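Local coordinates for protein tyrosine recombinase XerH (Helicobacter pylori, PDB 5JK0) that catalyses the cutting and rejoining of DNA at its specific recombination site, acting in chromosome segregation, at residues T174-E179 / R313-T318. Residues are numbered along the deposited sequence; the frame is centred on the assembly and turned at random.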
# COMPACT_ATOMS: atom_id res chain seq x y z
N THR D 174 19.39 -3.74 12.14
CA THR D 174 20.41 -4.51 12.85
C THR D 174 21.25 -3.61 13.74
O THR D 174 21.71 -2.55 13.31
CB THR D 174 21.33 -5.27 11.88
OG1 THR D 174 20.54 -6.11 11.02
CG2 THR D 174 22.33 -6.13 12.63
N HIS D 175 21.45 -4.03 14.99
CA HIS D 175 22.15 -3.20 15.97
C HIS D 175 22.65 -4.00 17.16
O HIS D 175 22.34 -5.19 17.31
CB HIS D 175 21.23 -2.08 16.46
CG HIS D 175 20.04 -2.58 17.21
ND1 HIS D 175 18.89 -3.01 16.58
CD2 HIS D 175 19.81 -2.72 18.53
CE1 HIS D 175 18.01 -3.39 17.48
NE2 HIS D 175 18.54 -3.23 18.68
N LEU D 176 23.42 -3.34 18.02
CA LEU D 176 23.87 -3.92 19.27
C LEU D 176 23.23 -3.18 20.44
O LEU D 176 23.18 -1.95 20.44
CB LEU D 176 25.40 -3.85 19.39
CG LEU D 176 26.23 -4.44 18.25
CD1 LEU D 176 27.71 -4.13 18.45
CD2 LEU D 176 26.01 -5.94 18.14
N ASN D 177 22.74 -3.91 21.43
CA ASN D 177 22.16 -3.28 22.61
C ASN D 177 23.26 -2.76 23.53
O ASN D 177 24.44 -2.83 23.20
CB ASN D 177 21.24 -4.26 23.36
CG ASN D 177 21.93 -5.57 23.71
OD1 ASN D 177 23.07 -5.59 24.17
ND2 ASN D 177 21.22 -6.67 23.48
N ASN D 178 22.86 -2.24 24.69
CA ASN D 178 23.81 -1.64 25.62
C ASN D 178 24.85 -2.64 26.13
O ASN D 178 26.03 -2.32 26.26
CB ASN D 178 23.07 -1.01 26.80
CG ASN D 178 23.87 0.09 27.47
OD1 ASN D 178 25.09 0.13 27.40
ND2 ASN D 178 23.16 1.01 28.13
N GLU D 179 24.40 -3.87 26.40
CA GLU D 179 25.29 -4.91 26.90
C GLU D 179 26.26 -5.39 25.82
O GLU D 179 27.44 -5.63 26.10
CB GLU D 179 24.48 -6.09 27.43
N ARG D 313 26.31 2.62 13.78
CA ARG D 313 25.58 3.88 13.69
C ARG D 313 24.13 3.68 14.11
O ARG D 313 23.55 4.52 14.80
CB ARG D 313 25.67 4.45 12.28
CG ARG D 313 24.79 5.67 12.01
CD ARG D 313 25.19 6.33 10.70
NE ARG D 313 24.18 7.28 10.21
CZ ARG D 313 24.20 8.58 10.45
NH1 ARG D 313 25.17 9.12 11.18
NH2 ARG D 313 23.24 9.36 9.96
N HIS D 314 23.54 2.56 13.70
CA HIS D 314 22.19 2.20 14.12
C HIS D 314 22.14 1.95 15.62
O HIS D 314 21.18 2.30 16.29
CB HIS D 314 21.70 0.95 13.37
CG HIS D 314 21.45 1.18 11.91
ND1 HIS D 314 20.58 2.13 11.44
CD2 HIS D 314 21.96 0.55 10.82
CE1 HIS D 314 20.56 2.09 10.12
NE2 HIS D 314 21.39 1.14 9.72
N SER D 315 23.21 1.34 16.15
CA SER D 315 23.29 1.02 17.57
C SER D 315 23.33 2.28 18.42
O SER D 315 22.78 2.32 19.52
CB SER D 315 24.52 0.15 17.85
OG SER D 315 24.48 -1.04 17.08
N PHE D 316 23.99 3.32 17.91
CA PHE D 316 24.07 4.59 18.61
C PHE D 316 22.72 5.31 18.61
O PHE D 316 22.30 5.84 19.64
CB PHE D 316 25.14 5.49 17.98
CG PHE D 316 25.13 6.90 18.50
CD1 PHE D 316 25.71 7.21 19.72
CD2 PHE D 316 24.54 7.93 17.78
CE1 PHE D 316 25.71 8.50 20.21
CE2 PHE D 316 24.53 9.22 18.26
CZ PHE D 316 25.11 9.51 19.48
N ALA D 317 22.06 5.32 17.46
CA ALA D 317 20.77 5.98 17.32
C ALA D 317 19.71 5.32 18.20
O ALA D 317 18.89 6.00 18.81
CB ALA D 317 20.32 5.98 15.87
N THR D 318 19.75 3.99 18.26
CA THR D 318 18.82 3.24 19.09
C THR D 318 19.04 3.56 20.57
O THR D 318 18.11 3.94 21.28
CB THR D 318 18.96 1.72 18.87
OG1 THR D 318 18.61 1.40 17.52
CG2 THR D 318 18.04 0.96 19.82
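His175 and Ser315 bring the two backbones together, their CA atoms 4.7 Å apart where the extended chain 174-177 passes one turn of the helix 309-324. At His175 the chain is almost fully stretched, and the backbone turns the N-H of Leu176 to Ser315 OG; beyond Asn177, the N-cap whose OD1 accepts from the N of Glu180, it turns into the helix 178-190.

One short, nearly straight hydrogen bond carries the contact: Leu176 N donates to Ser315 OG at 2.7 Å, with an angle of 163° at the hydrogen. The serine OG lies beside its own backbone N, anti to the carbonyl carbon (chi1 -58°), and also bonds to Met311 O one turn earlier, so a small hydroxyl joins the helix backbone to the loop. A serine suits such close quarters: His175 CA lies 3.4 Å from the same OG, and the CB of His175 also packs against it. CG of His175 lies between its own N and carbonyl carbon (chi1 64°), and one ring face meets Thr318 OG1, offset toward the rim, 4.2 Å from His175 CG, while ND1 is held by Pro173 O. Thr318 OG1 itself bonds to His314 O at 3.0 Å, from the face of that carbonyl opposite the one approached by Thr318 N, the i to i-4 bond to a helix carbonyl that threonine and serine can both make. One residue before Ser315, His314 CB packs against Thr174 O at 3.5 Å. The buried Leu176 touches Met311, Leu312 and Leu181, an apolar setting that suits a leucine.

His314 turns its ND1 to the hydroxyl of Tyr345, the predicted nucleophile, and Arg313 is a predicted active-site residue beside a DNA phosphate. The contact thus joins the extended segment leading into helix 178-190 of the tyrosine recombinase catalytic domain to the helix carrying the His-X-X-Arg motif, His310 to Arg313.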